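Local atomic coordinates of acyltransferase (Streptococcus pneumoniae, PDB entry 5UG1), a protein that acts as the catalytic domain of peptidoglycan O-acetyltransferase A, transferring acetyl groups to cell-wall peptidoglycan, probably through a covalent acyl-enzyme intermediate. Residues S12-A17 with I30-S35; V34-K39 with I60-N65. One frame throughout, in Å; residues are numbered along the deposited sequence.

Interaction 1. Residues S12-A17 with I30-S35. With 03S (methanesulfonic acid), chain B.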
# COMPACT_ATOMS: atom_id res chain seq x y z
N SER A 12 7.78 -1.39 -5.97
CA SER A 12 8.24 -0.51 -7.02
C SER A 12 7.24 0.55 -7.42
O SER A 12 7.62 1.57 -7.86
CB SER A 12 8.61 -1.31 -8.24
OG SER A 12 7.49 -1.76 -8.89
N VAL A 13 5.95 0.27 -7.28
CA VAL A 13 4.95 1.25 -7.58
C VAL A 13 5.02 2.41 -6.59
O VAL A 13 5.03 3.55 -6.96
CB VAL A 13 3.55 0.63 -7.68
CG1 VAL A 13 2.52 1.67 -8.02
CG2 VAL A 13 3.54 -0.43 -8.74
N ALA A 14 5.08 2.07 -5.31
CA ALA A 14 5.32 3.03 -4.27
C ALA A 14 6.66 3.75 -4.48
O ALA A 14 6.74 4.95 -4.33
CB ALA A 14 5.26 2.40 -2.93
N LEU A 15 7.69 3.01 -4.88
CA LEU A 15 8.99 3.63 -5.08
C LEU A 15 8.93 4.65 -6.21
O LEU A 15 9.59 5.70 -6.16
CB LEU A 15 10.04 2.56 -5.37
CG LEU A 15 11.45 3.12 -5.54
CD1 LEU A 15 11.92 3.81 -4.27
CD2 LEU A 15 12.45 2.04 -5.99
N ARG A 16 8.12 4.37 -7.23
CA ARG A 16 7.94 5.32 -8.33
C ARG A 16 7.30 6.61 -7.84
O ARG A 16 7.57 7.69 -8.39
CB ARG A 16 7.10 4.66 -9.42
CG ARG A 16 7.10 5.36 -10.78
CD ARG A 16 6.30 4.53 -11.78
NE ARG A 16 6.16 5.16 -13.09
CZ ARG A 16 7.10 5.15 -14.03
NH1 ARG A 16 8.26 4.54 -13.79
NH2 ARG A 16 6.89 5.73 -15.21
N ALA A 17 6.45 6.54 -6.81
CA ALA A 17 5.80 7.71 -6.24
C ALA A 17 6.56 8.29 -5.05
O ALA A 17 5.97 9.03 -4.26
CB ALA A 17 4.36 7.36 -5.83
N ILE A 30 9.39 6.62 4.22
CA ILE A 30 9.04 5.89 3.02
C ILE A 30 10.12 4.84 2.82
O ILE A 30 11.27 5.18 2.53
CB ILE A 30 8.90 6.81 1.80
CG1 ILE A 30 8.02 8.03 2.12
CG2 ILE A 30 8.29 6.07 0.61
CD1 ILE A 30 6.57 7.69 2.39
N ASN A 31 9.77 3.57 3.01
CA ASN A 31 10.70 2.46 2.84
C ASN A 31 10.14 1.60 1.71
O ASN A 31 9.40 0.64 1.93
CB ASN A 31 10.88 1.70 4.17
CG ASN A 31 11.69 0.41 4.02
OD1 ASN A 31 12.37 0.18 3.01
ND2 ASN A 31 11.61 -0.44 5.04
N ALA A 32 10.47 1.96 0.47
CA ALA A 32 9.95 1.27 -0.71
C ALA A 32 11.10 0.82 -1.57
O ALA A 32 12.10 1.54 -1.71
CB ALA A 32 9.00 2.18 -1.52
N GLN A 33 11.02 -0.38 -2.10
CA GLN A 33 12.07 -0.96 -2.94
C GLN A 33 11.50 -1.78 -4.07
O GLN A 33 10.38 -2.19 -4.04
CB GLN A 33 13.00 -1.86 -2.13
CG GLN A 33 13.41 -1.32 -0.79
CD GLN A 33 14.05 -2.37 0.05
OE1 GLN A 33 15.16 -2.82 -0.23
NE2 GLN A 33 13.36 -2.79 1.08
N VAL A 34 12.30 -2.03 -5.07
CA VAL A 34 11.81 -2.59 -6.31
C VAL A 34 11.13 -3.94 -6.20
O VAL A 34 10.05 -4.10 -6.69
CB VAL A 34 12.89 -2.64 -7.40
CG1 VAL A 34 12.28 -3.13 -8.68
CG2 VAL A 34 13.50 -1.28 -7.60
N SER A 35 11.76 -4.89 -5.56
CA SER A 35 11.22 -6.24 -5.52
C SER A 35 10.38 -6.62 -4.32
O SER A 35 10.12 -7.75 -4.09
CB SER A 35 12.36 -7.22 -5.61
OG SER A 35 12.72 -7.34 -6.94
S10 03S B . 7.08 -3.21 -9.05
O11 03S B . 5.80 -3.15 -9.78
O12 03S B . 6.85 -3.78 -7.70
C13 03S B . 8.15 -4.18 -9.88
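Leu15 reaches from helix 12-16 across to the end of strand 29-32, and its carbons meet the facing segment one after another. CB lies 4.0 Å from Ala32 CB. CG, set anti to the backbone N (chi1 -178°), carries the branch past the Ala32 peptide, so that CD1 comes to 3.4 Å from Ala32 O. CD2 goes the other way and meets Val34 CG2 at 3.8 Å, the two side chains crossing obliquely. One position back, Ala14 CB also rests against Ala32 CB, 4.0 Å away, so this one methyl sits against two residues of the helix. The topology is that of the SGNH (GDSL) family: Ser12 opens helix 12-16, with only Asp11 between it and strand 6-10, as the nucleophile does there. Here Ser12 is modified, OG being joined to S10 of the methylsulfonyl group at 1.5 Å. Chi1 of 75° puts OG between the backbone N and the carbonyl carbon. Sulfonyl O12 lies 3.1 Å from Ser12 N in a bent hydrogen bond (141°), consistent with one arm of an oxyanion hole, which would hold the oxygen of a tetrahedral intermediate. OG, now without a proton, accepts a hydrogen bond from His145 NE2, consistent with a Ser-His-Asp triad completed by Asp142. Val34 borders this site, its CG1 4.1 Å from Ser12 CB.

Interaction 2. Residues V34-K39 with I60-N65. With 03S (methanesulfonic acid), chain B.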
# COMPACT_ATOMS: atom_id res chain seq x y z
N VAL A 34 12.30 -2.03 -5.07
CA VAL A 34 11.81 -2.59 -6.31
C VAL A 34 11.13 -3.94 -6.20
O VAL A 34 10.05 -4.10 -6.69
CB VAL A 34 12.89 -2.64 -7.40
CG1 VAL A 34 12.28 -3.13 -8.68
CG2 VAL A 34 13.50 -1.28 -7.60
N SER A 35 11.76 -4.89 -5.56
CA SER A 35 11.22 -6.24 -5.52
C SER A 35 10.38 -6.62 -4.32
O SER A 35 10.12 -7.75 -4.09
CB SER A 35 12.36 -7.22 -5.61
OG SER A 35 12.72 -7.34 -6.94
N VAL A 36 9.90 -5.66 -3.58
CA VAL A 36 9.18 -5.99 -2.35
C VAL A 36 7.84 -6.63 -2.68
O VAL A 36 7.09 -6.16 -3.55
CB VAL A 36 9.04 -4.73 -1.48
CG1 VAL A 36 8.05 -4.95 -0.33
CG2 VAL A 36 10.42 -4.34 -0.95
N THR A 37 7.55 -7.74 -2.01
CA THR A 37 6.26 -8.40 -2.07
C THR A 37 5.57 -8.28 -0.71
O THR A 37 6.16 -7.86 0.28
CB THR A 37 6.41 -9.87 -2.46
OG1 THR A 37 7.00 -10.59 -1.37
CG2 THR A 37 7.30 -10.00 -3.68
N THR A 38 4.30 -8.67 -0.68
CA THR A 38 3.58 -8.71 0.59
C THR A 38 4.28 -9.64 1.57
O THR A 38 4.34 -9.35 2.78
CB THR A 38 2.15 -9.14 0.35
OG1 THR A 38 1.58 -8.30 -0.67
CG2 THR A 38 1.34 -9.06 1.66
N LYS A 39 4.85 -10.74 1.06
CA LYS A 39 5.61 -11.67 1.89
C LYS A 39 6.79 -10.98 2.58
O LYS A 39 6.94 -11.06 3.80
CB LYS A 39 6.11 -12.83 1.03
CG LYS A 39 6.78 -13.97 1.80
CD LYS A 39 7.43 -14.94 0.81
CE LYS A 39 8.22 -16.04 1.51
NZ LYS A 39 9.21 -15.49 2.48
N ILE A 60 1.22 -0.65 4.16
CA ILE A 60 1.69 -1.78 3.38
C ILE A 60 1.27 -1.52 1.93
O ILE A 60 0.10 -1.67 1.57
CB ILE A 60 1.12 -3.12 3.89
CG1 ILE A 60 1.45 -3.33 5.37
CG2 ILE A 60 1.63 -4.30 3.02
CD1 ILE A 60 2.97 -3.24 5.74
N ALA A 61 2.23 -1.10 1.10
CA ALA A 61 1.95 -0.72 -0.28
C ALA A 61 2.58 -1.75 -1.22
O ALA A 61 3.60 -1.51 -1.87
CB ALA A 61 2.46 0.71 -0.56
N THR A 62 1.94 -2.92 -1.28
CA THR A 62 2.43 -4.07 -2.03
C THR A 62 1.23 -4.79 -2.64
O THR A 62 0.07 -4.48 -2.35
CB THR A 62 3.18 -5.07 -1.14
OG1 THR A 62 2.28 -5.57 -0.14
CG2 THR A 62 4.41 -4.44 -0.46
N GLY A 63 1.49 -5.81 -3.40
CA GLY A 63 0.43 -6.68 -3.86
C GLY A 63 0.45 -7.06 -5.31
O GLY A 63 -0.07 -8.05 -5.67
N VAL A 64 1.08 -6.25 -6.13
CA VAL A 64 1.16 -6.52 -7.53
C VAL A 64 2.28 -7.51 -7.87
O VAL A 64 2.16 -8.22 -8.78
CB VAL A 64 1.26 -5.23 -8.36
CG1 VAL A 64 2.66 -4.70 -8.40
CG2 VAL A 64 0.68 -5.40 -9.74
N ASN A 65 3.35 -7.54 -7.11
CA ASN A 65 4.41 -8.53 -7.31
C ASN A 65 4.04 -9.87 -6.65
O ASN A 65 3.75 -9.89 -5.52
CB ASN A 65 5.70 -8.04 -6.68
CG ASN A 65 6.42 -7.02 -7.50
OD1 ASN A 65 6.23 -6.92 -8.70
ND2 ASN A 65 7.26 -6.25 -6.85
S10 03S B . 7.08 -3.21 -9.05
O11 03S B . 5.80 -3.15 -9.78
O12 03S B . 6.85 -3.78 -7.70
C13 03S B . 8.15 -4.18 -9.88
O HOH W 1 4.01 -5.90 -4.67
O HOH W 2 2.88 -9.88 -3.06
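Two threonine hydroxyls meet tip to tip, Thr38 OG1 to Thr62 OG1 at 2.9 Å, and this hydrogen bond ties the first turn of helix 38-50 to the loop leaving strand 57-61. That loop, with the sequence Gly63-Val64-Asn65, matches the SGNH-family segment whose asparagine contributes to the oxyanion hole. Two waters sit between the segments. The one held by Asn65 O at 2.6 Å, to which it donates, accepts in turn from Thr38 N, a backbone N-H at the helix start. The other takes N-H groups from both Gly63 and Asn65, the Gly63 N at 2.8 Å, and donates to Val36 O. Gly63 has a positive phi (135°), where a CB would jam against the preceding carbonyl. Asn65 CG lies beside the backbone N and anti to the carbonyl carbon, which carries ND2 over between two acceptors. Asn65 ND2 makes a weak but fairly straight bond to Val36 O (3.3 Å, 161°). A second bond, short, strongly bent and likewise weak, runs from Asn65 ND2 to sulfonyl O12 at 2.6 Å. Val36 O thus probably orients the amide that faces the adduct, as a second-shell residue would. O12 is also bonded by Ser12 N, so two donors grip it, as expected of a mimic of the oxyanion. Outward from here the contact becomes apolar. Val36 CG1 meets the methyl CG2 of Thr62 at 3.7 Å, with Trp74 of helix 70-80 against the same threonine. Thr37 is the N-cap of helix 38-50: its OG1 caps a backbone N in the first turn and Thr37 N is bonded to Thr40 OG1, the reciprocal pattern of a capping box, while its CG2 crosses Asn65 at about a right angle, 3.9 Å from Asn65 CB.

Overall arrangement
Interactions 1 and 2 have centres about 9 Å apart and follow one another along the chain: the 30-35 segment of interaction 1 runs into the 34-39 segment of interaction 2, sharing Val34 and Ser35, and continues into helix 38-50. Both reach the same five-stranded parallel sheet, with strand 29-32 at its edge and strand 57-61 at its centre, separated by strand 6-10, which leads to helix 12-16. They also touch directly, Ala14 CB against Ala61 CB at 4.0 Å. Together they put the ends of three neighbouring strands around the methylsulfonyl group: the serine, at the start of its helix, carries the group, and the asparagine amide reaches it from the loop after strand 57-61.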